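Local coordinates for protein protocadherin gamma-B3 (Homo sapiens, PDB 5K8R) that probably mediates calcium-dependent cell adhesion and may help to establish and maintain specific neuronal connections in the brain, at residues 35-40 with 77-82; 60-65 with 91-96; 230-235 with 303-308. All coordinates share one frame; numbering follows the deposited sequence.

Interaction 1 (35-40 with 77-82); sequences NLRVIA and EMVAEK
R37 and N35 both reach the carboxylate of E81 and converge on one oxygen. N35 ND2 donates to E81 OE2 at 2.7 Å, nearly in line with the C-O bond, while R37 NH1 forms a salt bridge to E81 OE2 at 3.0 Å, from above the carboxylate plane. The two donors approach from opposite faces of that plane, and the guanidinium is turned 71° from it. V79 CG1 lies over one guanidinium face, offset toward its rim, and also touches R37 CG at 3.4 Å. That methyl packs against I39 CG1 as well (3.8 Å). On the opposite face of the sheet, L36 CD2 rests on A80 CB at 3.5 Å, and L36 CB and CD1 lie near M78 SD.

The backbones of 37-39 and 77-80 pair antiparallel. R37 and V79 form a hydrogen-bonded pair that exchanges both backbone bonds, V38 and M78 a non-hydrogen-bonded pair, and I39 N donates to E77 O at 2.9 Å. CG of R37 sits between its backbone N and carbonyl carbon (chi1 55°), from where the extended chain runs over V79. E77 turns its carboxylate to H88 instead. An alanine in place of R37 would probably leave E81 OE2 with N35 but without its charged partner, and strip V79 CG1 of the arginine chain packed on it. S321 and L338 of the second subunit pack on R37 and V79. The R37-E81 salt bridge, with V79 against the guanidinium, thus lies where this edge strand of the first cadherin repeat meets the partner molecule.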
ATOM      1  N   ASN A  35      70.608 -40.611   0.455  1.00 48.90           N
ATOM      2  CA  ASN A  35      69.885 -39.896   1.508  1.00 46.24           C
ATOM      3  C   ASN A  35      68.807 -38.979   0.928  1.00 59.64           C
ATOM      4  O   ASN A  35      68.831 -37.757   1.090  1.00 67.14           O
ATOM      5  CB  ASN A  35      70.865 -39.114   2.388  1.00 48.59           C
ATOM      6  CG  ASN A  35      70.233 -38.628   3.676  1.00 69.76           C
ATOM      7  OD1 ASN A  35      69.241 -39.187   4.145  1.00 84.48           O
ATOM      8  ND2 ASN A  35      70.808 -37.583   4.260  1.00 64.89           N
ATOM      9  N   LEU A  36      67.852 -39.597   0.235  1.00 63.20           N
ATOM     10  CA  LEU A  36      66.745 -38.847  -0.343  1.00 54.45           C
ATOM     11  C   LEU A  36      65.929 -38.181   0.756  1.00 60.83           C
ATOM     12  O   LEU A  36      65.752 -38.739   1.842  1.00 55.27           O
ATOM     13  CB  LEU A  36      65.844 -39.774  -1.162  1.00 43.84           C
ATOM     14  CG  LEU A  36      66.503 -40.754  -2.132  1.00 53.14           C
ATOM     15  CD1 LEU A  36      65.450 -41.630  -2.794  1.00 60.86           C
ATOM     16  CD2 LEU A  36      67.310 -40.012  -3.173  1.00 37.49           C
ATOM     17  N   ARG A  37      65.427 -36.979   0.474  1.00 56.18           N
ATOM     18  CA  ARG A  37      64.528 -36.338   1.426  1.00 45.43           C
ATOM     19  C   ARG A  37      63.625 -35.353   0.700  1.00 38.48           C
ATOM     20  O   ARG A  37      63.956 -34.851  -0.374  1.00 47.79           O
ATOM     21  CB  ARG A  37      65.299 -35.638   2.553  1.00 38.69           C
ATOM     22  CG  ARG A  37      66.332 -34.638   2.083  1.00 46.95           C
ATOM     23  CD  ARG A  37      67.190 -34.155   3.239  1.00 53.03           C
ATOM     24  NE  ARG A  37      68.224 -33.221   2.802  1.00 59.11           N
ATOM     25  CZ  ARG A  37      69.406 -33.590   2.319  1.00 56.02           C
ATOM     26  NH1 ARG A  37      69.705 -34.877   2.204  1.00 57.21           N
ATOM     27  NH2 ARG A  37      70.288 -32.673   1.945  1.00 46.28           N
ATOM     28  N   VAL A  38      62.473 -35.089   1.303  1.00 51.68           N
ATOM     29  CA  VAL A  38      61.483 -34.175   0.745  1.00 52.29           C
ATOM     30  C   VAL A  38      61.745 -32.778   1.287  1.00 41.45           C
ATOM     31  O   VAL A  38      62.163 -32.610   2.439  1.00 51.91           O
ATOM     32  CB  VAL A  38      60.055 -34.655   1.075  1.00 45.94           C
ATOM     33  CG1 VAL A  38      59.847 -34.728   2.581  1.00 60.89           C
ATOM     34  CG2 VAL A  38      59.014 -33.758   0.426  1.00 40.85           C
ATOM     35  N   ILE A  39      61.503 -31.774   0.448  1.00 48.24           N
ATOM     36  CA  ILE A  39      61.712 -30.383   0.829  1.00 52.74           C
ATOM     37  C   ILE A  39      60.481 -29.533   0.534  1.00 64.97           C
ATOM     38  O   ILE A  39      60.186 -29.225  -0.621  1.00 65.28           O
ATOM     39  CB  ILE A  39      62.928 -29.777   0.103  1.00 44.32           C
ATOM     40  CG1 ILE A  39      64.207 -30.521   0.492  1.00 55.47           C
ATOM     41  CG2 ILE A  39      63.052 -28.294   0.417  1.00 48.38           C
ATOM     42  CD1 ILE A  39      64.631 -30.296   1.927  1.00 63.60           C
ATOM     43  N   ALA A  40      59.768 -29.157   1.589  1.00 66.94           N
ATOM     44  CA  ALA A  40      58.567 -28.341   1.467  1.00 65.88           C
ATOM     45  C   ALA A  40      58.140 -27.864   2.849  1.00 77.54           C
ATOM     46  O   ALA A  40      58.191 -28.624   3.816  1.00 83.51           O
ATOM     47  CB  ALA A  40      57.449 -29.133   0.807  1.00 45.56           C
ATOM     48  N   GLU A  77      60.132 -30.655  -4.042  1.00 40.63           N
ATOM     49  CA  GLU A  77      61.423 -31.108  -4.543  1.00 43.71           C
ATOM     50  C   GLU A  77      61.983 -32.160  -3.598  1.00 41.47           C
ATOM     51  O   GLU A  77      62.120 -31.908  -2.394  1.00 48.65           O
ATOM     52  CB  GLU A  77      62.401 -29.937  -4.674  1.00 41.75           C
ATOM     53  CG  GLU A  77      61.934 -28.824  -5.600  1.00 45.04           C
ATOM     54  CD  GLU A  77      62.196 -29.126  -7.063  1.00 54.59           C
ATOM     55  OE1 GLU A  77      62.880 -30.131  -7.352  1.00 60.94           O
ATOM     56  OE2 GLU A  77      61.721 -28.357  -7.925  1.00 66.80           O
ATOM     57  N   MET A  78      62.297 -33.335  -4.138  1.00 41.21           N
ATOM     58  CA  MET A  78      63.037 -34.350  -3.401  1.00 41.01           C
ATOM     59  C   MET A  78      64.516 -34.198  -3.732  1.00 42.86           C
ATOM     60  O   MET A  78      64.908 -34.308  -4.899  1.00 43.61           O
ATOM     61  CB  MET A  78      62.558 -35.758  -3.752  1.00 42.94           C
ATOM     62  CG  MET A  78      63.256 -36.847  -2.946  1.00 63.38           C
ATOM     63  SD  MET A  78      63.259 -38.468  -3.738  1.00 68.83           S
ATOM     64  CE  MET A  78      64.444 -38.201  -5.052  1.00 48.52           C
ATOM     65  N   VAL A  79      65.323 -33.934  -2.710  1.00 41.27           N
ATOM     66  CA  VAL A  79      66.754 -33.740  -2.897  1.00 42.10           C
ATOM     67  C   VAL A  79      67.599 -34.947  -2.501  1.00 43.04           C
ATOM     68  O   VAL A  79      67.382 -35.567  -1.460  1.00 42.58           O
ATOM     69  CB  VAL A  79      67.258 -32.507  -2.121  1.00 46.23           C
ATOM     70  CG1 VAL A  79      67.062 -32.705  -0.626  1.00 51.87           C
ATOM     71  CG2 VAL A  79      68.721 -32.241  -2.443  1.00 48.92           C
ATOM     72  N   ALA A  80      68.568 -35.259  -3.353  1.00 43.22           N
ATOM     73  CA  ALA A  80      69.490 -36.359  -3.141  1.00 34.39           C
ATOM     74  C   ALA A  80      70.898 -35.794  -3.049  1.00 39.14           C
ATOM     75  O   ALA A  80      71.186 -34.711  -3.563  1.00 57.41           O
ATOM     76  CB  ALA A  80      69.413 -37.392  -4.272  1.00 47.10           C
ATOM     77  N   GLU A  81      71.779 -36.536  -2.385  1.00 44.97           N
ATOM     78  CA  GLU A  81      73.168 -36.132  -2.252  1.00 44.68           C
ATOM     79  C   GLU A  81      74.075 -37.250  -2.749  1.00 43.32           C
ATOM     80  O   GLU A  81      73.644 -38.388  -2.956  1.00 38.31           O
ATOM     81  CB  GLU A  81      73.513 -35.749  -0.806  1.00 40.57           C
ATOM     82  CG  GLU A  81      72.975 -36.685   0.257  1.00 46.29           C
ATOM     83  CD  GLU A  81      73.312 -36.219   1.658  1.00 50.05           C
ATOM     84  OE1 GLU A  81      74.475 -35.828   1.891  1.00 57.85           O
ATOM     85  OE2 GLU A  81      72.413 -36.232   2.524  1.00 60.87           O
ATOM     86  N   LYS A  82      75.344 -36.899  -2.939  1.00 39.02           N
ATOM     87  CA  LYS A  82      76.345 -37.791  -3.522  1.00 40.32           C
ATOM     88  C   LYS A  82      75.887 -38.420  -4.840  1.00 42.13           C
ATOM     89  O   LYS A  82      75.664 -39.630  -4.902  1.00 55.07           O
ATOM     90  CB  LYS A  82      76.719 -38.891  -2.524  1.00 45.17           C
ATOM     91  CG  LYS A  82      77.347 -38.371  -1.243  1.00 51.65           C
ATOM     92  CD  LYS A  82      77.699 -39.508  -0.300  1.00 60.14           C
ATOM     93  CE  LYS A  82      78.364 -38.989   0.962  1.00 74.16           C
ATOM     94  NZ  LYS A  82      77.496 -38.023   1.690  1.00 84.68           N
TER

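Interaction 2 (60-65 with 91-96); sequences IDREEI and VLIQDI. With CA (calcium ion), chain D; CA (calcium ion), chain C.
R62 and D95 mark the nearest backbone approach, with CA atoms 6.6 Å apart, where the short helix 62-65 begins beside the loop that follows strand 85-94. From the helix, R62 bends at chi2 and chi3 (chi3 60°), which swings NE back to D95. NE gives a weak bond to D95 OD1 at 3.1 Å, near the guanidinium plane, and the carboxylate is turned 79° from that plane. R62 NH2 meets E63 OE2 more closely, at 2.7 Å, from above the carboxylate plane. E63 OE2 and D95 OD1 come within 3.0 Å of each other because both bind the same calcium ion; the ion and the R62 guanidinium probably offset their repulsion.

That calcium takes both oxygens of E63, D95 OD1 (2.4 Å) and I96 O, with E9, D98 and D131 completing the site. E63 OE1 also binds a second calcium at 2.4 Å and thus bridges the two ions; D61 OD1 binds this second ion, which E9, E10 and D98 complete. D61 is the N-cap of the helix too: its OD1 accepts from E63 N and its OD2, weakly, from E64 N, so the residue that grips the metal also fixes the turn carrying E63. D95 OD2 is hydrogen-bonded to N135. Behind the charges, I93 packs on the apolar side, its CD1 lying 3.8 Å from I60 CG2 and its CG2 against R62 CB.

Such an assembly is the calcium-binding linker of cadherins, in which the DRE motif at 61-63 and the DXNDN motif beginning at D95 cooperate at the boundary of the first and second repeats.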
ATOM      1  N   ILE A  60      45.787 -34.490   4.362  1.00 39.29           N
ATOM      2  CA  ILE A  60      45.732 -33.734   3.116  1.00 40.99           C
ATOM      3  C   ILE A  60      44.275 -33.437   2.786  1.00 39.13           C
ATOM      4  O   ILE A  60      43.589 -34.250   2.158  1.00 40.05           O
ATOM      5  CB  ILE A  60      46.425 -34.494   1.971  1.00 37.69           C
ATOM      6  CG1 ILE A  60      47.876 -34.801   2.344  1.00 38.15           C
ATOM      7  CG2 ILE A  60      46.366 -33.692   0.678  1.00 23.80           C
ATOM      8  CD1 ILE A  60      48.641 -35.534   1.267  1.00 39.19           C
ATOM      9  N   ASP A  61      43.794 -32.274   3.219  1.00 41.82           N
ATOM     10  CA  ASP A  61      42.421 -31.850   2.965  1.00 27.52           C
ATOM     11  C   ASP A  61      42.406 -30.977   1.715  1.00 38.63           C
ATOM     12  O   ASP A  61      42.936 -29.862   1.722  1.00 53.66           O
ATOM     13  CB  ASP A  61      41.860 -31.098   4.171  1.00 30.37           C
ATOM     14  CG  ASP A  61      40.481 -30.521   3.911  1.00 44.11           C
ATOM     15  OD1 ASP A  61      39.730 -31.101   3.099  1.00 34.15           O
ATOM     16  OD2 ASP A  61      40.148 -29.484   4.522  1.00 41.49           O
ATOM     17  N   ARG A  62      41.793 -31.485   0.642  1.00 30.80           N
ATOM     18  CA  ARG A  62      41.776 -30.745  -0.616  1.00 27.25           C
ATOM     19  C   ARG A  62      40.986 -29.448  -0.500  1.00 31.20           C
ATOM     20  O   ARG A  62      41.304 -28.466  -1.181  1.00 43.58           O
ATOM     21  CB  ARG A  62      41.198 -31.616  -1.731  1.00 30.30           C
ATOM     22  CG  ARG A  62      41.387 -31.041  -3.124  1.00 37.52           C
ATOM     23  CD  ARG A  62      40.211 -31.373  -4.023  1.00 24.33           C
ATOM     24  NE  ARG A  62      38.965 -30.836  -3.487  1.00 31.92           N
ATOM     25  CZ  ARG A  62      38.560 -29.582  -3.654  1.00 35.14           C
ATOM     26  NH1 ARG A  62      39.304 -28.728  -4.345  1.00 31.12           N
ATOM     27  NH2 ARG A  62      37.412 -29.177  -3.129  1.00 44.95           N
ATOM     28  N   GLU A  63      39.958 -29.423   0.352  1.00 29.57           N
ATOM     29  CA  GLU A  63      39.166 -28.206   0.515  1.00 33.58           C
ATOM     30  C   GLU A  63      39.995 -27.084   1.126  1.00 37.65           C
ATOM     31  O   GLU A  63      39.864 -25.921   0.729  1.00 45.39           O
ATOM     32  CB  GLU A  63      37.931 -28.488   1.371  1.00 31.58           C
ATOM     33  CG  GLU A  63      36.763 -29.086   0.602  1.00 32.13           C
ATOM     34  CD  GLU A  63      37.029 -30.502   0.131  1.00 38.88           C
ATOM     35  OE1 GLU A  63      37.512 -31.318   0.943  1.00 41.77           O
ATOM     36  OE2 GLU A  63      36.761 -30.794  -1.053  1.00 38.15           O
ATOM     37  N   GLU A  64      40.855 -27.411   2.091  1.00 47.58           N
ATOM     38  CA  GLU A  64      41.674 -26.390   2.729  1.00 38.01           C
ATOM     39  C   GLU A  64      42.878 -26.007   1.876  1.00 49.29           C
ATOM     40  O   GLU A  64      43.372 -24.878   1.978  1.00 70.45           O
ATOM     41  CB  GLU A  64      42.132 -26.874   4.106  1.00 41.31           C
ATOM     42  CG  GLU A  64      42.818 -25.813   4.948  1.00 63.37           C
ATOM     43  CD  GLU A  64      43.228 -26.329   6.312  1.00 81.81           C
ATOM     44  OE1 GLU A  64      43.058 -27.541   6.565  1.00 90.01           O
ATOM     45  OE2 GLU A  64      43.719 -25.524   7.131  1.00 92.96           O
ATOM     46  N   ILE A  65      43.349 -26.917   1.024  1.00 51.98           N
ATOM     47  CA  ILE A  65      44.542 -26.657   0.226  1.00 46.67           C
ATOM     48  C   ILE A  65      44.195 -25.893  -1.045  1.00 52.04           C
ATOM     49  O   ILE A  65      44.782 -24.844  -1.335  1.00 60.22           O
ATOM     50  CB  ILE A  65      45.268 -27.978  -0.089  1.00 45.81           C
ATOM     51  CG1 ILE A  65      45.786 -28.623   1.197  1.00 45.66           C
ATOM     52  CG2 ILE A  65      46.408 -27.741  -1.066  1.00 38.25           C
ATOM     53  CD1 ILE A  65      46.328 -30.021   0.997  1.00 38.89           C
ATOM     54  N   VAL A  91      52.127 -34.031  -7.052  1.00 29.54           N
ATOM     55  CA  VAL A  91      51.140 -34.988  -6.563  1.00 20.40           C
ATOM     56  C   VAL A  91      49.764 -34.364  -6.736  1.00 33.30           C
ATOM     57  O   VAL A  91      49.443 -33.360  -6.086  1.00 33.84           O
ATOM     58  CB  VAL A  91      51.384 -35.377  -5.099  1.00 18.91           C
ATOM     59  CG1 VAL A  91      50.361 -36.411  -4.650  1.00 16.90           C
ATOM     60  CG2 VAL A  91      52.798 -35.903  -4.914  1.00 29.32           C
ATOM     61  N   LEU A  92      48.940 -34.987  -7.574  1.00 31.15           N
ATOM     62  CA  LEU A  92      47.577 -34.528  -7.800  1.00 25.91           C
ATOM     63  C   LEU A  92      46.700 -35.061  -6.668  1.00 23.90           C
ATOM     64  O   LEU A  92      46.735 -36.250  -6.353  1.00 39.71           O
ATOM     65  CB  LEU A  92      47.058 -35.019  -9.151  1.00 40.85           C
ATOM     66  CG  LEU A  92      45.607 -34.668  -9.488  1.00 55.00           C
ATOM     67  CD1 LEU A  92      45.427 -33.160  -9.580  1.00 64.48           C
ATOM     68  CD2 LEU A  92      45.177 -35.344 -10.781  1.00 54.20           C
ATOM     69  N   ILE A  93      45.922 -34.175  -6.057  1.00 34.84           N
ATOM     70  CA  ILE A  93      45.051 -34.536  -4.945  1.00 29.92           C
ATOM     71  C   ILE A  93      43.625 -34.618  -5.475  1.00 30.99           C
ATOM     72  O   ILE A  93      42.997 -33.594  -5.765  1.00 29.94           O
ATOM     73  CB  ILE A  93      45.162 -33.531  -3.791  1.00 33.18           C
ATOM     74  CG1 ILE A  93      46.600 -33.475  -3.272  1.00 31.56           C
ATOM     75  CG2 ILE A  93      44.198 -33.892  -2.674  1.00 19.91           C
ATOM     76  CD1 ILE A  93      47.145 -34.817  -2.833  1.00 33.22           C
ATOM     77  N   GLN A  94      43.113 -35.839  -5.599  1.00 41.26           N
ATOM     78  CA  GLN A  94      41.759 -36.046  -6.090  1.00 38.63           C
ATOM     79  C   GLN A  94      40.737 -35.686  -5.017  1.00 41.62           C
ATOM     80  O   GLN A  94      40.996 -35.791  -3.816  1.00 48.02           O
ATOM     81  CB  GLN A  94      41.572 -37.498  -6.528  1.00 29.75           C
ATOM     82  CG  GLN A  94      42.548 -37.948  -7.603  1.00 25.67           C
ATOM     83  CD  GLN A  94      42.613 -39.457  -7.739  1.00 34.86           C
ATOM     84  OE1 GLN A  94      42.184 -40.190  -6.848  1.00 42.19           O
ATOM     85  NE2 GLN A  94      43.151 -39.928  -8.858  1.00 39.26           N
ATOM     86  N   ASP A  95      39.560 -35.259  -5.467  1.00 43.99           N
ATOM     87  CA  ASP A  95      38.497 -34.833  -4.570  1.00 29.53           C
ATOM     88  C   ASP A  95      37.567 -35.995  -4.249  1.00 26.49           C
ATOM     89  O   ASP A  95      37.198 -36.775  -5.131  1.00 32.45           O
ATOM     90  CB  ASP A  95      37.696 -33.688  -5.193  1.00 35.75           C
ATOM     91  CG  ASP A  95      36.582 -33.191  -4.288  1.00 37.70           C
ATOM     92  OD1 ASP A  95      36.833 -32.988  -3.081  1.00 34.46           O
ATOM     93  OD2 ASP A  95      35.450 -33.007  -4.784  1.00 37.33           O
ATOM     94  N   ILE A  96      37.195 -36.106  -2.974  1.00 23.26           N
ATOM     95  CA  ILE A  96      36.187 -37.059  -2.531  1.00 31.46           C
ATOM     96  C   ILE A  96      34.999 -36.277  -1.987  1.00 32.67           C
ATOM     97  O   ILE A  96      35.120 -35.122  -1.571  1.00 33.03           O
ATOM     98  CB  ILE A  96      36.728 -38.042  -1.472  1.00 27.56           C
ATOM     99  CG1 ILE A  96      37.101 -37.298  -0.187  1.00 29.60           C
ATOM    100  CG2 ILE A  96      37.927 -38.805  -2.016  1.00 16.43           C
ATOM    101  CD1 ILE A  96      37.646 -38.201   0.904  1.00 19.77           C
TER
HETATM  102 CA    CA D 503      36.142 -33.099  -0.772  1.00 34.45          CA
HETATM  103 CA    CA C 502      38.245 -32.943   2.610  1.00 42.41          CA

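Interaction 3 (230-235 with 303-308); sequences SVLKVM and VQIDIS
In the core of the third cadherin repeat's beta sandwich, strand 230-237 of one sheet faces strand 298-308 of the other. V231, L232 and V234 point inward from the first strand and V303 and I305 from the second. The segment axes stay 9.1 Å apart at their closest and run nearly antiparallel (153°), which is the spacing of packed sheets and not of hydrogen-bonded neighbours.

L232 and V303 make the tightest of these contacts, L232 CD2 to V303 CG1 at 3.6 Å, while the other methyl, CD1, lies near V303 CG2. The same V303 CG2 touches V234 CG1 at 3.9 Å, with the two valines crossing at about a right angle, so one methyl of V303 touches both L232 and V234. Farther along, V231 CG2 meets I305 CG2 at 4.1 Å, and L232 CD2 lies 4.3 Å from I305 CG1, a looser contact.

That V231 and L232, neighbours in sequence, both look inward is the work of a classic beta bulge: both lie opposite L271 of the adjacent strand and bond to its backbone. The extra residue has its psi turned to -41° at V231, and the next side chain then falls on the same face. L271 touches V231, L232 and V303, and V219 of strand 216-222 packs on the two bulge residues. On the other face of strand 298-308, Q304 NE2 donates to the syn lone pair of D306 OD1 at 3.2 Å. D306 OD1 also bonds to S284, and its OD2 forms a salt bridge with R218.

The contact is thus apolar throughout, made by aliphatic carbons of leucine, valine and isoleucine, and the two sheets are held together here by van der Waals contact, with Q304 and D306 on the opposite face of strand 298-308.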
ATOM      1  N   SER A 230     -28.291   8.895  19.887  1.00 45.17           N
ATOM      2  CA  SER A 230     -27.957   7.882  18.895  1.00 44.32           C
ATOM      3  C   SER A 230     -29.231   7.366  18.241  1.00 47.53           C
ATOM      4  O   SER A 230     -30.207   7.050  18.928  1.00 59.31           O
ATOM      5  CB  SER A 230     -27.186   6.732  19.543  1.00 47.75           C
ATOM      6  OG  SER A 230     -26.825   5.754  18.583  1.00 54.23           O
ATOM      7  N   VAL A 231     -29.222   7.286  16.913  1.00 43.85           N
ATOM      8  CA  VAL A 231     -30.376   6.840  16.150  1.00 50.97           C
ATOM      9  C   VAL A 231     -30.147   5.465  15.527  1.00 50.95           C
ATOM     10  O   VAL A 231     -31.045   4.621  15.543  1.00 58.76           O
ATOM     11  CB  VAL A 231     -30.762   7.885  15.078  1.00 48.75           C
ATOM     12  CG1 VAL A 231     -29.570   8.243  14.207  1.00 53.84           C
ATOM     13  CG2 VAL A 231     -31.918   7.391  14.231  1.00 56.07           C
ATOM     14  N   LEU A 232     -28.951   5.214  14.994  1.00 57.57           N
ATOM     15  CA  LEU A 232     -28.582   3.905  14.467  1.00 38.62           C
ATOM     16  C   LEU A 232     -27.065   3.862  14.314  1.00 42.36           C
ATOM     17  O   LEU A 232     -26.361   4.816  14.653  1.00 49.37           O
ATOM     18  CB  LEU A 232     -29.296   3.613  13.140  1.00 34.68           C
ATOM     19  CG  LEU A 232     -29.062   4.533  11.941  1.00 51.50           C
ATOM     20  CD1 LEU A 232     -27.896   4.060  11.079  1.00 47.07           C
ATOM     21  CD2 LEU A 232     -30.329   4.634  11.113  1.00 42.53           C
ATOM     22  N   LYS A 233     -26.565   2.741  13.792  1.00 45.08           N
ATOM     23  CA  LYS A 233     -25.131   2.569  13.579  1.00 40.04           C
ATOM     24  C   LYS A 233     -24.920   1.658  12.382  1.00 39.78           C
ATOM     25  O   LYS A 233     -25.268   0.476  12.439  1.00 45.53           O
ATOM     26  CB  LYS A 233     -24.449   1.985  14.819  1.00 43.36           C
ATOM     27  CG  LYS A 233     -22.957   1.758  14.637  1.00 46.77           C
ATOM     28  CD  LYS A 233     -22.340   1.120  15.870  1.00 62.81           C
ATOM     29  CE  LYS A 233     -20.862   0.813  15.665  1.00 70.48           C
ATOM     30  NZ  LYS A 233     -20.269   0.153  16.864  1.00 81.52           N
ATOM     31  N   VAL A 234     -24.353   2.201  11.306  1.00 37.62           N
ATOM     32  CA  VAL A 234     -24.033   1.380  10.148  1.00 38.79           C
ATOM     33  C   VAL A 234     -22.759   0.585  10.418  1.00 44.31           C
ATOM     34  O   VAL A 234     -22.003   0.855  11.356  1.00 56.00           O
ATOM     35  CB  VAL A 234     -23.900   2.237   8.880  1.00 39.48           C
ATOM     36  CG1 VAL A 234     -25.143   3.097   8.689  1.00 32.63           C
ATOM     37  CG2 VAL A 234     -22.649   3.095   8.939  1.00 41.59           C
ATOM     38  N   MET A 235     -22.524  -0.420   9.580  1.00 53.10           N
ATOM     39  CA  MET A 235     -21.393  -1.316   9.769  1.00 51.21           C
ATOM     40  C   MET A 235     -20.953  -1.860   8.419  1.00 45.71           C
ATOM     41  O   MET A 235     -21.780  -2.346   7.642  1.00 45.28           O
ATOM     42  CB  MET A 235     -21.755  -2.471  10.712  1.00 51.72           C
ATOM     43  CG  MET A 235     -20.620  -3.464  10.949  1.00 68.30           C
ATOM     44  SD  MET A 235     -19.272  -2.771  11.924  1.00 79.14           S
ATOM     45  CE  MET A 235     -18.213  -4.205  12.077  1.00 80.58           C
ATOM     46  N   VAL A 303     -29.947   4.822   4.377  1.00 29.00           N
ATOM     47  CA  VAL A 303     -30.444   4.954   5.740  1.00 36.29           C
ATOM     48  C   VAL A 303     -31.771   5.697   5.680  1.00 41.91           C
ATOM     49  O   VAL A 303     -31.841   6.801   5.128  1.00 39.89           O
ATOM     50  CB  VAL A 303     -29.447   5.698   6.646  1.00 32.36           C
ATOM     51  CG1 VAL A 303     -30.147   6.225   7.886  1.00 55.37           C
ATOM     52  CG2 VAL A 303     -28.294   4.784   7.031  1.00 28.22           C
ATOM     53  N   GLN A 304     -32.818   5.094   6.236  1.00 38.36           N
ATOM     54  CA  GLN A 304     -34.146   5.701   6.275  1.00 42.26           C
ATOM     55  C   GLN A 304     -34.524   5.941   7.729  1.00 48.87           C
ATOM     56  O   GLN A 304     -34.718   4.989   8.493  1.00 46.09           O
ATOM     57  CB  GLN A 304     -35.179   4.821   5.573  1.00 38.06           C
ATOM     58  CG  GLN A 304     -36.563   5.448   5.503  1.00 38.71           C
ATOM     59  CD  GLN A 304     -37.512   4.679   4.607  1.00 48.69           C
ATOM     60  OE1 GLN A 304     -37.092   3.836   3.815  1.00 64.26           O
ATOM     61  NE2 GLN A 304     -38.803   4.967   4.727  1.00 64.23           N
ATOM     62  N   ILE A 305     -34.626   7.211   8.107  1.00 47.54           N
ATOM     63  CA  ILE A 305     -35.002   7.621   9.453  1.00 37.41           C
ATOM     64  C   ILE A 305     -36.421   8.163   9.379  1.00 38.87           C
ATOM     65  O   ILE A 305     -36.653   9.260   8.853  1.00 51.08           O
ATOM     66  CB  ILE A 305     -34.035   8.667  10.023  1.00 39.99           C
ATOM     67  CG1 ILE A 305     -32.597   8.146   9.968  1.00 42.81           C
ATOM     68  CG2 ILE A 305     -34.423   9.031  11.447  1.00 44.66           C
ATOM     69  CD1 ILE A 305     -31.558   9.177  10.347  1.00 39.92           C
ATOM     70  N   ASP A 306     -37.375   7.391   9.892  1.00 43.49           N
ATOM     71  CA  ASP A 306     -38.769   7.804   9.927  1.00 41.20           C
ATOM     72  C   ASP A 306     -39.074   8.489  11.251  1.00 47.00           C
ATOM     73  O   ASP A 306     -38.619   8.051  12.311  1.00 53.95           O
ATOM     74  CB  ASP A 306     -39.694   6.602   9.728  1.00 37.32           C
ATOM     75  CG  ASP A 306     -39.500   5.936   8.381  1.00 48.83           C
ATOM     76  OD1 ASP A 306     -39.219   6.652   7.397  1.00 46.56           O
ATOM     77  OD2 ASP A 306     -39.627   4.696   8.306  1.00 58.42           O
ATOM     78  N   ILE A 307     -39.846   9.571  11.182  1.00 43.51           N
ATOM     79  CA  ILE A 307     -40.195  10.372  12.349  1.00 44.44           C
ATOM     80  C   ILE A 307     -41.673  10.168  12.649  1.00 47.96           C
ATOM     81  O   ILE A 307     -42.516  10.268  11.751  1.00 48.26           O
ATOM     82  CB  ILE A 307     -39.875  11.859  12.126  1.00 44.74           C
ATOM     83  CG1 ILE A 307     -38.382  12.043  11.852  1.00 52.30           C
ATOM     84  CG2 ILE A 307     -40.302  12.683  13.329  1.00 38.04           C
ATOM     85  CD1 ILE A 307     -37.958  13.488  11.735  1.00 71.18           C
ATOM     86  N   SER A 308     -41.982   9.878  13.910  1.00 48.10           N
ATOM     87  CA  SER A 308     -43.350   9.672  14.359  1.00 47.92           C
ATOM     88  C   SER A 308     -43.890  10.940  15.011  1.00 46.08           C
ATOM     89  O   SER A 308     -43.143  11.732  15.593  1.00 39.19           O
ATOM     90  CB  SER A 308     -43.431   8.500  15.340  1.00 50.11           C
ATOM     91  OG  SER A 308     -42.513   8.663  16.405  1.00 59.04           O
TER

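Overall arrangement
Interactions 1 and 2 both belong to the first repeat and share one sheet, since strands 73-80 and 85-94 are neighbours in it, though their centres lie 23 Å apart. Interaction 3 sits in the third repeat, on the far side of the chain's centre, about 107 Å from interaction 1 and 85 Å from interaction 2, measured between centres. Their chemistry follows place. Interaction 1 pairs strands within a sheet, at a sheet edge that the second subunit packs against, mixing backbone bonds with a salt bridge. Interaction 2, partly buried, gathers acidic ligands around calcium between repeats. Interaction 3 joins two sheets across a sandwich core using hydrocarbon contacts only.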